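Local coordinates for protein putative methyltransferase (Porphyromonas gingivalis, PDB 3LL7) that probably transfers methyl groups from S-adenosylmethionine, and carries ferredoxin-like and THUMP-like domains besides its Rossmann-like methyltransferase core, at residues E154-I159 and T196-F201; P189-L194 and I205-S210; R338-E343 and E388-G393; K358-A363 and L403-K408. All blocks are in the same frame, centred on the assembly; numbering follows the deposited sequence. Where two conformers were deposited one is given.

Contact 1 of 4, residues E154-I159 and T196-F201; sequences EYLPLI and TELLPF
L156 and I159 of helix 156-162 face L198 and E197 on helix 191-198, two neighbouring helices of the Rossmann-like methyltransferase fold. The L156 and L198 CA atoms are 8.6 Å apart, so only side chains meet, and each touching pair crosses at roughly a right angle. In L156, chi1 (-64°) turns CG beside the backbone N, and the fork beyond it gives each methyl its own partner. CD2 meets L198 CD1 at 4.2 Å. CD1 goes to the carboxylate of E197, 3.7 Å from OE2 and 3.8 Å from OE1; being almost equally far from both oxygens and about 3.0 Å out of the carboxylate plane, it approaches obliquely from above the group. E197 reaches this place because its chain is extended, with CG anti to the backbone N (chi1 -166°). Its OE2 also forms a salt bridge with K160, which follows on the first helix, so the carboxylate joins the helices by charge at the margin of the apolar contact. Deeper in, I159 is buried and also touches I121 of strand 117-122, which places this side of the helix against the sheet. L198 completes the seam with its other branch, CD2, lying 4.1 Å from I159 CG2.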
loop_
_atom_site.group_PDB
_atom_site.type_symbol
_atom_site.label_atom_id
_atom_site.label_comp_id
_atom_site.label_asym_id
_atom_site.label_seq_id
_atom_site.Cartn_x
_atom_site.Cartn_y
_atom_site.Cartn_z
ATOM N N GLU A 154 -25.122 -12.144 6.073
ATOM C CA GLU A 154 -26.425 -12.606 5.621
ATOM C C GLU A 154 -26.277 -13.675 4.534
ATOM O O GLU A 154 -27.257 -14.305 4.158
ATOM C CB GLU A 154 -27.301 -11.424 5.169
ATOM C CG GLU A 154 -27.821 -10.542 6.321
ATOM C CD GLU A 154 -28.661 -11.303 7.357
ATOM O OE1 GLU A 154 -29.596 -12.053 6.975
ATOM O OE2 GLU A 154 -28.397 -11.145 8.570
ATOM N N TYR A 155 -25.051 -13.912 4.068
ATOM C CA TYR A 155 -24.794 -14.883 3.003
ATOM C C TYR A 155 -23.878 -16.058 3.404
ATOM O O TYR A 155 -23.262 -16.719 2.541
ATOM C CB TYR A 155 -24.186 -14.169 1.800
ATOM C CG TYR A 155 -25.089 -13.154 1.129
ATOM C CD1 TYR A 155 -26.200 -13.556 0.382
ATOM C CD2 TYR A 155 -24.805 -11.786 1.215
ATOM C CE1 TYR A 155 -27.015 -12.616 -0.254
ATOM C CE2 TYR A 155 -25.604 -10.840 0.574
ATOM C CZ TYR A 155 -26.707 -11.261 -0.153
ATOM O OH TYR A 155 -27.489 -10.307 -0.778
ATOM N N LEU A 156 -23.784 -16.325 4.697
ATOM C CA LEU A 156 -22.856 -17.357 5.179
ATOM C C LEU A 156 -23.135 -18.760 4.624
ATOM O O LEU A 156 -22.191 -19.444 4.214
ATOM C CB LEU A 156 -22.722 -17.343 6.715
ATOM C CG LEU A 156 -22.111 -16.063 7.316
ATOM C CD1 LEU A 156 -22.348 -15.975 8.815
ATOM C CD2 LEU A 156 -20.612 -15.929 7.005
ATOM N N PRO A 157 -24.431 -19.200 4.588
ATOM C CA PRO A 157 -24.682 -20.487 3.931
ATOM C C PRO A 157 -24.211 -20.564 2.469
ATOM O O PRO A 157 -23.614 -21.578 2.087
ATOM C CB PRO A 157 -26.226 -20.646 4.019
ATOM C CG PRO A 157 -26.595 -19.878 5.249
ATOM C CD PRO A 157 -25.666 -18.650 5.183
ATOM N N LEU A 158 -24.456 -19.524 1.674
ATOM C CA LEU A 158 -23.993 -19.502 0.275
ATOM C C LEU A 158 -22.461 -19.550 0.184
ATOM O O LEU A 158 -21.890 -20.287 -0.633
ATOM C CB LEU A 158 -24.509 -18.268 -0.463
ATOM C CG LEU A 158 -24.078 -18.050 -1.920
ATOM C CD1 LEU A 158 -24.969 -18.822 -2.911
ATOM C CD2 LEU A 158 -24.132 -16.591 -2.236
ATOM N N ILE A 159 -21.802 -18.760 1.017
ATOM C CA ILE A 159 -20.321 -18.786 1.051
ATOM C C ILE A 159 -19.775 -20.189 1.420
ATOM O O ILE A 159 -18.865 -20.702 0.768
ATOM C CB ILE A 159 -19.757 -17.727 2.002
ATOM C CG1 ILE A 159 -20.133 -16.316 1.535
ATOM C CG2 ILE A 159 -18.222 -17.855 2.093
ATOM C CD1 ILE A 159 -19.993 -15.258 2.615
ATOM N N THR A 196 -12.689 -17.815 12.685
ATOM C CA THR A 196 -13.231 -18.990 13.377
ATOM C C THR A 196 -14.319 -19.657 12.529
ATOM O O THR A 196 -14.349 -20.881 12.380
ATOM C CB THR A 196 -13.821 -18.641 14.769
ATOM O OG1 THR A 196 -12.950 -17.732 15.453
ATOM C CG2 THR A 196 -13.990 -19.897 15.612
ATOM N N GLU A 197 -15.197 -18.839 11.962
ATOM C CA GLU A 197 -16.336 -19.357 11.236
ATOM C C GLU A 197 -16.003 -19.801 9.805
ATOM O O GLU A 197 -16.584 -20.776 9.310
ATOM C CB GLU A 197 -17.468 -18.332 11.224
ATOM C CG GLU A 197 -18.791 -18.939 10.791
ATOM C CD GLU A 197 -19.995 -18.097 11.148
ATOM O OE1 GLU A 197 -19.836 -16.900 11.478
ATOM O OE2 GLU A 197 -21.112 -18.642 11.071
ATOM N N LEU A 198 -15.090 -19.087 9.144
ATOM C CA LEU A 198 -14.854 -19.303 7.714
ATOM C C LEU A 198 -13.592 -20.074 7.309
ATOM O O LEU A 198 -13.559 -20.664 6.230
ATOM C CB LEU A 198 -14.980 -17.981 6.933
ATOM C CG LEU A 198 -16.429 -17.474 6.852
ATOM C CD1 LEU A 198 -16.524 -16.064 6.241
ATOM C CD2 LEU A 198 -17.314 -18.456 6.081
ATOM N N LEU A 199 -12.570 -20.105 8.160
ATOM C CA LEU A 199 -11.374 -20.909 7.846
ATOM C C LEU A 199 -11.668 -22.373 7.468
ATOM O O LEU A 199 -10.999 -22.908 6.571
ATOM C CB LEU A 199 -10.320 -20.833 8.955
ATOM C CG LEU A 199 -9.495 -19.550 8.962
ATOM C CD1 LEU A 199 -8.571 -19.507 10.177
ATOM C CD2 LEU A 199 -8.709 -19.438 7.656
ATOM N N PRO A 200 -12.677 -23.013 8.123
ATOM C CA PRO A 200 -13.047 -24.366 7.719
ATOM C C PRO A 200 -13.662 -24.506 6.319
ATOM O O PRO A 200 -13.873 -25.638 5.868
ATOM C CB PRO A 200 -14.090 -24.769 8.772
ATOM C CG PRO A 200 -13.772 -23.919 9.950
ATOM C CD PRO A 200 -13.383 -22.624 9.365
ATOM N N PHE A 201 -13.963 -23.391 5.652
ATOM C CA PHE A 201 -14.669 -23.430 4.365
ATOM C C PHE A 201 -13.929 -22.750 3.231
ATOM O O PHE A 201 -14.525 -22.431 2.197
ATOM C CB PHE A 201 -16.064 -22.820 4.506
ATOM C CG PHE A 201 -16.968 -23.618 5.378
ATOM C CD1 PHE A 201 -17.637 -24.732 4.867
ATOM C CD2 PHE A 201 -17.151 -23.274 6.716
ATOM C CE1 PHE A 201 -18.475 -25.492 5.669
ATOM C CE2 PHE A 201 -18.009 -24.039 7.536
ATOM C CZ PHE A 201 -18.663 -25.145 7.005
#

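Contact 2 of 4, residues P189-L194 and I205-S210; sequences PDLIPL and ILAKLS
L191 and L194, one helical turn apart on helix 191-198, pack on I205, A207 and L209 of strand 204-209. L191 can be traced outward from its backbone. Its CB points to the strand but stays 5.9 Å from A207 CB, and CG remains 5.1 Å from that same A207 CB. Contact begins at the fork. CD1 reaches farthest, meeting L209 CD2 at 3.7 Å and A207 CB at 4.3 Å, so this one methyl touches two alternate residues of the strand. CD2, the other branch, is 4.5 Å from A207 CB. The side chain also leans on V169 of strand 166-173, the parallel neighbour of strand 204-209, and therefore covers two strands at once. L194 takes a different torsion, its CG anti to the backbone N (chi1 -173°), and sends CD2 to within 3.8 Å of I205 CD1. All five touching residues are buried, and the evidence is of purely apolar side-chain contact. After the short strand 187-188, helix 191-198 makes the crossover between parallel strands 166-173 and 204-209, a beta-alpha-beta connection as in Rossmann-like methyltransferases.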
loop_
_atom_site.group_PDB
_atom_site.type_symbol
_atom_site.label_atom_id
_atom_site.label_comp_id
_atom_site.label_asym_id
_atom_site.label_seq_id
_atom_site.Cartn_x
_atom_site.Cartn_y
_atom_site.Cartn_z
ATOM N N PRO A 189 -15.358 -5.805 9.294
ATOM C CA PRO A 189 -15.804 -6.809 10.283
ATOM C C PRO A 189 -14.674 -7.300 11.181
ATOM O O PRO A 189 -13.501 -7.199 10.802
ATOM C CB PRO A 189 -16.270 -7.966 9.404
ATOM C CG PRO A 189 -15.421 -7.833 8.160
ATOM C CD PRO A 189 -15.346 -6.365 7.928
ATOM N N ASP A 190 -15.033 -7.842 12.349
ATOM C CA ASP A 190 -14.050 -8.369 13.300
ATOM C C ASP A 190 -13.442 -9.649 12.732
ATOM O O ASP A 190 -14.158 -10.593 12.408
ATOM C CB ASP A 190 -14.708 -8.616 14.668
ATOM C CG ASP A 190 -13.702 -8.968 15.769
ATOM O OD1 ASP A 190 -12.479 -9.010 15.527
ATOM O OD2 ASP A 190 -14.154 -9.230 16.899
ATOM N N LEU A 191 -12.115 -9.663 12.598
ATOM C CA LEU A 191 -11.416 -10.746 11.891
ATOM C C LEU A 191 -11.332 -12.060 12.659
ATOM O O LEU A 191 -11.190 -13.136 12.064
ATOM C CB LEU A 191 -9.999 -10.306 11.498
ATOM C CG LEU A 191 -9.845 -9.147 10.515
ATOM C CD1 LEU A 191 -8.363 -8.862 10.299
ATOM C CD2 LEU A 191 -10.540 -9.427 9.180
ATOM N N ILE A 192 -11.394 -11.972 13.980
ATOM C CA ILE A 192 -11.259 -13.160 14.809
ATOM C C ILE A 192 -12.491 -14.078 14.718
ATOM O O ILE A 192 -12.337 -15.251 14.375
ATOM C CB ILE A 192 -10.786 -12.808 16.244
ATOM C CG1 ILE A 192 -9.354 -12.246 16.157
ATOM C CG2 ILE A 192 -10.820 -14.034 17.138
ATOM C CD1 ILE A 192 -8.943 -11.296 17.285
ATOM N N PRO A 193 -13.715 -13.551 14.963
ATOM C CA PRO A 193 -14.870 -14.425 14.748
ATOM C C PRO A 193 -15.031 -14.845 13.280
ATOM O O PRO A 193 -15.474 -15.965 13.007
ATOM C CB PRO A 193 -16.058 -13.559 15.198
ATOM C CG PRO A 193 -15.453 -12.523 16.106
ATOM C CD PRO A 193 -14.129 -12.236 15.479
ATOM N N LEU A 194 -14.655 -13.961 12.352
ATOM C CA LEU A 194 -14.752 -14.251 10.924
ATOM C C LEU A 194 -13.925 -15.483 10.563
ATOM O O LEU A 194 -14.405 -16.381 9.869
ATOM C CB LEU A 194 -14.279 -13.037 10.113
ATOM C CG LEU A 194 -14.407 -12.975 8.585
ATOM C CD1 LEU A 194 -14.177 -11.538 8.137
ATOM C CD2 LEU A 194 -13.435 -13.901 7.848
ATOM N N ILE A 205 -7.724 -17.407 4.094
ATOM C CA ILE A 205 -8.270 -16.055 4.145
ATOM C C ILE A 205 -7.119 -15.072 3.941
ATOM O O ILE A 205 -6.064 -15.219 4.582
ATOM C CB ILE A 205 -8.918 -15.725 5.495
ATOM C CG1 ILE A 205 -10.206 -16.559 5.702
ATOM C CG2 ILE A 205 -9.257 -14.232 5.583
ATOM C CD1 ILE A 205 -10.722 -16.496 7.120
ATOM N N LEU A 206 -7.347 -14.080 3.082
ATOM C CA LEU A 206 -6.357 -13.004 2.819
ATOM C C LEU A 206 -7.002 -11.701 3.290
ATOM O O LEU A 206 -8.083 -11.339 2.796
ATOM C CB LEU A 206 -6.042 -12.917 1.325
ATOM C CG LEU A 206 -4.959 -11.899 0.903
ATOM C CD1 LEU A 206 -3.575 -12.240 1.524
ATOM C CD2 LEU A 206 -4.879 -11.753 -0.621
ATOM N N ALA A 207 -6.392 -11.052 4.275
ATOM C CA ALA A 207 -6.917 -9.816 4.839
ATOM C C ALA A 207 -5.978 -8.678 4.505
ATOM O O ALA A 207 -4.756 -8.799 4.685
ATOM C CB ALA A 207 -7.065 -9.933 6.346
ATOM N N LYS A 208 -6.552 -7.589 4.004
ATOM C CA LYS A 208 -5.783 -6.385 3.726
ATOM C C LYS A 208 -5.989 -5.432 4.870
ATOM O O LYS A 208 -7.123 -5.059 5.178
ATOM C CB LYS A 208 -6.269 -5.721 2.436
ATOM C CG LYS A 208 -5.585 -4.366 2.186
ATOM C CD LYS A 208 -6.296 -3.680 1.013
ATOM C CE LYS A 208 -6.492 -2.219 1.238
ATOM N NZ LYS A 208 -7.281 -1.663 0.100
ATOM N N LEU A 209 -4.891 -5.018 5.494
ATOM C CA LEU A 209 -4.954 -4.207 6.703
ATOM C C LEU A 209 -4.302 -2.855 6.497
ATOM O O LEU A 209 -3.424 -2.698 5.644
ATOM C CB LEU A 209 -4.271 -4.934 7.857
ATOM C CG LEU A 209 -4.782 -6.327 8.218
ATOM C CD1 LEU A 209 -3.851 -6.952 9.258
ATOM C CD2 LEU A 209 -6.212 -6.260 8.741
ATOM N N SER A 210 -4.748 -1.860 7.276
ATOM C CA SER A 210 -4.145 -0.525 7.232
ATOM C C SER A 210 -2.652 -0.530 7.559
ATOM O O SER A 210 -2.235 -1.241 8.459
ATOM C CB SER A 210 -4.839 0.381 8.244
ATOM O OG SER A 210 -4.107 1.586 8.375
#

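Contact 3 of 4, residues R338-E343 and E388-G393; sequences RTFVLE and EKTLMG
F340 and E343 reach T390 and K389 across the intervening strand 401-408 in the THUMP-like part of the C-terminal mixed sheet. Strands 337-347 and 389-395 are next-but-one neighbours, with the F340 and T390 CA atoms 8.8 Å apart, so only side chains can bridge them. Alternation along the strands puts the two pairs on opposite faces of the sheet. The close-packed part is F340 with T390, both buried: ring atom CE1 of F340 lies 3.7 Å from T390 OG1 and 4.0 Å from T390 CB, above L406 of the central strand. Within the first strand, F340 CZ stands 3.7 Å above the guanidinium plane of R338, over its centre, so neighbouring ring atoms CZ and CE1 meet R338 and T390 respectively. The looser part is the other face, where E343 and K389 are partly exposed and meet by charge. K389 bends at chi2 (-63°) and again at chi4 (75°), which curls its amine over to the glutamate; E343 is extended beyond CG. R407 of the central strand makes a salt bridge to E343 OE2, leaving the carboxylate shared by two cations. The lysine takes the other oxygen: its NZ donates to the syn lone pair of E343 OE1 at 2.7 Å.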
loop_
_atom_site.group_PDB
_atom_site.type_symbol
_atom_site.label_atom_id
_atom_site.label_comp_id
_atom_site.label_asym_id
_atom_site.label_seq_id
_atom_site.Cartn_x
_atom_site.Cartn_y
_atom_site.Cartn_z
ATOM N N ARG A 338 17.960 3.060 -0.782
ATOM C CA ARG A 338 18.806 3.947 -1.573
ATOM C C ARG A 338 20.244 3.692 -1.161
ATOM O O ARG A 338 20.508 3.438 0.002
ATOM C CB ARG A 338 18.450 5.406 -1.279
ATOM C CG ARG A 338 17.080 5.733 -1.800
ATOM C CD ARG A 338 16.870 7.161 -1.912
ATOM N NE ARG A 338 16.725 7.802 -0.627
ATOM C CZ ARG A 338 16.621 9.119 -0.503
ATOM N NH1 ARG A 338 16.648 9.882 -1.596
ATOM N NH2 ARG A 338 16.488 9.679 0.696
ATOM N N THR A 339 21.155 3.742 -2.117
ATOM C CA THR A 339 22.579 3.612 -1.830
ATOM C C THR A 339 23.323 4.886 -2.248
ATOM O O THR A 339 23.102 5.429 -3.332
ATOM C CB THR A 339 23.210 2.412 -2.587
ATOM O OG1 THR A 339 22.445 1.236 -2.302
ATOM C CG2 THR A 339 24.663 2.209 -2.128
ATOM N N PHE A 340 24.223 5.321 -1.376
ATOM C CA PHE A 340 24.958 6.569 -1.548
ATOM C C PHE A 340 26.452 6.326 -1.387
ATOM O O PHE A 340 26.881 5.394 -0.700
ATOM C CB PHE A 340 24.575 7.605 -0.487
ATOM C CG PHE A 340 23.102 7.957 -0.434
ATOM C CD1 PHE A 340 22.601 9.030 -1.174
ATOM C CD2 PHE A 340 22.234 7.256 0.416
ATOM C CE1 PHE A 340 21.238 9.403 -1.095
ATOM C CE2 PHE A 340 20.873 7.619 0.527
ATOM C CZ PHE A 340 20.361 8.680 -0.234
ATOM N N VAL A 341 27.228 7.219 -1.985
ATOM C CA VAL A 341 28.646 7.326 -1.692
ATOM C C VAL A 341 28.844 8.479 -0.761
ATOM O O VAL A 341 28.339 9.588 -0.992
ATOM C CB VAL A 341 29.471 7.601 -2.932
ATOM C CG1 VAL A 341 30.967 7.690 -2.535
ATOM C CG2 VAL A 341 29.229 6.495 -3.970
ATOM N N LEU A 342 29.581 8.219 0.304
ATOM C CA LEU A 342 29.879 9.257 1.310
ATOM C C LEU A 342 30.895 10.266 0.730
ATOM O O LEU A 342 31.963 9.862 0.272
ATOM C CB LEU A 342 30.484 8.624 2.561
ATOM C CG LEU A 342 30.684 9.802 3.538
ATOM C CD1 LEU A 342 29.499 10.133 4.488
ATOM C CD2 LEU A 342 32.031 9.875 4.194
ATOM N N GLU A 343 30.561 11.553 0.761
ATOM C CA GLU A 343 31.517 12.615 0.298
ATOM C C GLU A 343 32.159 13.358 1.460
ATOM O O GLU A 343 33.375 13.587 1.450
ATOM C CB GLU A 343 30.840 13.618 -0.642
ATOM C CG GLU A 343 30.297 12.958 -1.893
ATOM C CD GLU A 343 29.948 13.924 -3.014
ATOM O OE1 GLU A 343 29.656 15.126 -2.761
ATOM O OE2 GLU A 343 29.951 13.451 -4.174
ATOM N N GLU A 388 21.810 16.771 -7.186
ATOM C CA GLU A 388 21.947 15.331 -7.098
ATOM C C GLU A 388 22.458 14.859 -5.738
ATOM O O GLU A 388 22.512 13.668 -5.494
ATOM C CB GLU A 388 22.907 14.845 -8.192
ATOM C CG GLU A 388 22.393 15.075 -9.614
ATOM C CD GLU A 388 21.070 14.378 -9.871
ATOM O OE1 GLU A 388 20.924 13.197 -9.479
ATOM O OE2 GLU A 388 20.181 15.015 -10.481
ATOM N N LYS A 389 22.830 15.789 -4.868
ATOM C CA LYS A 389 23.413 15.444 -3.572
ATOM C C LYS A 389 22.348 15.422 -2.482
ATOM O O LYS A 389 21.297 16.058 -2.610
ATOM C CB LYS A 389 24.487 16.470 -3.173
ATOM C CG LYS A 389 25.593 16.744 -4.209
ATOM C CD LYS A 389 26.433 15.532 -4.509
ATOM C CE LYS A 389 27.593 15.853 -5.489
ATOM N NZ LYS A 389 28.720 16.596 -4.854
ATOM N N THR A 390 22.650 14.743 -1.385
ATOM C CA THR A 390 21.779 14.694 -0.217
ATOM C C THR A 390 22.580 15.042 1.029
ATOM O O THR A 390 23.693 14.538 1.209
ATOM C CB THR A 390 21.180 13.297 -0.051
ATOM O OG1 THR A 390 20.343 13.024 -1.176
ATOM C CG2 THR A 390 20.338 13.166 1.244
ATOM N N LEU A 391 22.001 15.898 1.889
ATOM C CA LEU A 391 22.547 16.121 3.233
ATOM C C LEU A 391 21.697 15.292 4.177
ATOM O O LEU A 391 20.466 15.401 4.147
ATOM C CB LEU A 391 22.499 17.600 3.600
ATOM C CG LEU A 391 23.642 18.486 3.113
ATOM C CD1 LEU A 391 23.250 19.994 3.252
ATOM C CD2 LEU A 391 24.908 18.122 3.945
HETATM N N MSE A 392 22.346 14.447 4.975
HETATM C CA MSE A 392 21.652 13.492 5.847
HETATM C C MSE A 392 22.005 13.773 7.305
HETATM O O MSE A 392 23.174 13.689 7.715
HETATM C CB MSE A 392 22.047 12.032 5.479
HETATM C CG MSE A 392 21.578 10.980 6.516
HETATM SE SE MSE A 392 19.693 10.608 6.357
HETATM C CE MSE A 392 19.681 9.729 4.651
ATOM N N GLY A 393 21.017 14.085 8.121
ATOM C CA GLY A 393 21.306 14.269 9.561
ATOM C C GLY A 393 21.081 12.936 10.257
ATOM O O GLY A 393 20.052 12.319 10.059
#

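Contact 4 of 4, residues K358-A363 and L403-K408; sequences KVVPQA and LLLLRK
The peptide group joining V359 to V360 is the flat unit that meets L405, where the loop before strand 364-368 passes over strand 401-408 in the THUMP-like part of the C-terminal mixed sheet. The contact is with one face of that peptide: L405 CD2 stands over the plane at its oxygen end, 4.2 Å from V359 O. Because V359 was modelled in two conformers, this approach deserves less weight than the one beside it. V360 and L405 are both buried and form the apolar core of the contact. The L405 CB points to the loop, and with CG anti to the backbone N (chi1 -177°) the fork brings CD1 to V360 and CD2 to the V359 carbonyl. Around it on the sheet, L405 also touches L391 of strand 389-395 and E343 of strand 337-347, while V360 rests on K389 and M383. L405 thus ties the loop to the strands at either side of its own. The V360 isopropyl group receives it evenly: L405 CD1 is 4.1 Å from V360 CB, 4.1 Å from V360 CG1 and 4.2 Å from V360 CG2.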
loop_
_atom_site.group_PDB
_atom_site.type_symbol
_atom_site.label_atom_id
_atom_site.label_comp_id
_atom_site.label_asym_id
_atom_site.label_seq_id
_atom_site.Cartn_x
_atom_site.Cartn_y
_atom_site.Cartn_z
ATOM N N LYS A 358 28.407 26.536 2.296
ATOM C CA LYS A 358 29.789 26.470 1.808
ATOM C C LYS A 358 30.129 25.102 1.212
ATOM O O LYS A 358 30.962 25.017 0.314
ATOM C CB LYS A 358 30.790 26.761 2.932
ATOM C CG LYS A 358 30.655 28.175 3.500
ATOM C CD LYS A 358 31.809 28.515 4.390
ATOM C CE LYS A 358 32.042 27.517 5.484
ATOM N NZ LYS A 358 33.383 27.858 6.105
ATOM N N VAL A 359 29.483 24.051 1.697
ATOM C CA VAL A 359 29.892 22.705 1.295
ATOM C C VAL A 359 29.256 22.197 0.009
ATOM O O VAL A 359 29.874 21.423 -0.717
ATOM C CB VAL A 359 29.743 21.693 2.411
ATOM C CG1 VAL A 359 30.573 22.142 3.592
ATOM C CG2 VAL A 359 28.275 21.457 2.793
ATOM N N VAL A 360 28.035 22.645 -0.266
ATOM C CA VAL A 360 27.314 22.191 -1.448
ATOM C C VAL A 360 26.369 23.294 -1.948
ATOM O O VAL A 360 25.808 24.013 -1.134
ATOM C CB VAL A 360 26.587 20.855 -1.128
ATOM C CG1 VAL A 360 25.474 21.044 -0.119
ATOM C CG2 VAL A 360 26.171 20.125 -2.414
ATOM N N PRO A 361 26.208 23.437 -3.278
ATOM C CA PRO A 361 25.373 24.561 -3.734
ATOM C C PRO A 361 23.872 24.377 -3.482
ATOM O O PRO A 361 23.142 25.363 -3.344
ATOM C CB PRO A 361 25.673 24.664 -5.232
ATOM C CG PRO A 361 26.303 23.415 -5.615
ATOM C CD PRO A 361 26.873 22.736 -4.395
ATOM N N GLN A 362 23.420 23.118 -3.403
ATOM C CA GLN A 362 22.007 22.785 -3.217
ATOM C C GLN A 362 21.951 21.288 -2.878
ATOM O O GLN A 362 22.898 20.556 -3.198
ATOM C CB GLN A 362 21.204 23.060 -4.509
ATOM C CG GLN A 362 21.762 22.280 -5.718
ATOM C CD GLN A 362 21.048 22.545 -7.039
ATOM O OE1 GLN A 362 19.876 22.948 -7.092
ATOM N NE2 GLN A 362 21.769 22.336 -8.113
ATOM N N ALA A 363 20.875 20.841 -2.241
ATOM C CA ALA A 363 20.754 19.428 -1.854
ATOM C C ALA A 363 19.357 19.031 -1.435
ATOM O O ALA A 363 18.595 19.847 -0.971
ATOM C CB ALA A 363 21.725 19.094 -0.702
ATOM N N LEU A 403 26.240 15.418 10.183
ATOM C CA LEU A 403 25.635 15.593 8.860
ATOM C C LEU A 403 26.502 14.873 7.854
ATOM O O LEU A 403 27.756 14.994 7.872
ATOM C CB LEU A 403 25.557 17.106 8.477
ATOM C CG LEU A 403 24.495 17.865 9.312
ATOM C CD1 LEU A 403 24.675 19.382 9.189
ATOM C CD2 LEU A 403 23.128 17.503 8.799
ATOM N N LEU A 404 25.849 14.097 6.994
ATOM C CA LEU A 404 26.572 13.438 5.888
ATOM C C LEU A 404 26.206 14.106 4.587
ATOM O O LEU A 404 25.019 14.320 4.297
ATOM C CB LEU A 404 26.202 11.945 5.800
ATOM C CG LEU A 404 26.161 11.121 7.109
ATOM C CD1 LEU A 404 25.726 9.666 6.767
ATOM C CD2 LEU A 404 27.565 11.140 7.761
ATOM N N LEU A 405 27.236 14.409 3.799
ATOM C CA LEU A 405 27.061 14.840 2.404
ATOM C C LEU A 405 27.237 13.611 1.526
ATOM O O LEU A 405 28.276 12.961 1.572
ATOM C CB LEU A 405 28.078 15.936 2.023
ATOM C CG LEU A 405 27.858 16.439 0.578
ATOM C CD1 LEU A 405 26.477 17.153 0.524
ATOM C CD2 LEU A 405 28.977 17.411 0.179
ATOM N N LEU A 406 26.171 13.282 0.782
ATOM C CA LEU A 406 26.053 12.014 0.040
ATOM C C LEU A 406 25.769 12.295 -1.426
ATOM O O LEU A 406 25.080 13.256 -1.736
ATOM C CB LEU A 406 24.865 11.196 0.613
ATOM C CG LEU A 406 24.920 10.911 2.128
ATOM C CD1 LEU A 406 23.647 10.197 2.560
ATOM C CD2 LEU A 406 26.168 10.086 2.441
ATOM N N ARG A 407 26.280 11.461 -2.327
ATOM C CA ARG A 407 25.779 11.414 -3.702
ATOM C C ARG A 407 25.221 10.012 -3.984
ATOM O O ARG A 407 25.616 9.069 -3.337
ATOM C CB ARG A 407 26.866 11.799 -4.718
ATOM C CG ARG A 407 27.963 10.804 -4.904
ATOM C CD ARG A 407 28.802 11.161 -6.152
ATOM N NE ARG A 407 29.777 10.107 -6.383
ATOM C CZ ARG A 407 30.962 10.035 -5.781
ATOM N NH1 ARG A 407 31.788 9.018 -6.048
ATOM N NH2 ARG A 407 31.328 10.978 -4.911
ATOM N N LYS A 408 24.303 9.876 -4.939
ATOM C CA LYS A 408 23.795 8.547 -5.335
ATOM C C LYS A 408 24.906 7.608 -5.791
ATOM O O LYS A 408 25.849 8.033 -6.442
ATOM C CB LYS A 408 22.789 8.653 -6.473
ATOM C CG LYS A 408 21.608 9.541 -6.150
ATOM C CD LYS A 408 20.975 9.961 -7.478
ATOM C CE LYS A 408 19.775 10.869 -7.252
ATOM N NZ LYS A 408 19.330 11.345 -8.589
#

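How the contacts relate
The four contacts form two groups on opposite sides of the chain's centre. Contacts 1 and 2, centres 13 Å apart, share helix 191-198 in the methyltransferase core, and meet where L199 CD2 lies 3.6 Å from I205 CD1; their segments alternate along the chain. Contacts 3 and 4 come later, also alternating, with centres 7 Å apart in one sheet, all four segments inside the THUMP-like range. There strand 401-408, used by contact 4, runs between the two strands of contact 3, and E388 OE1 forms a salt bridge to K408 NZ at 2.6 Å. Nearest atoms of contacts 1 and 4 are about 44 Å apart, so the two pairs belong to distant parts of one chain.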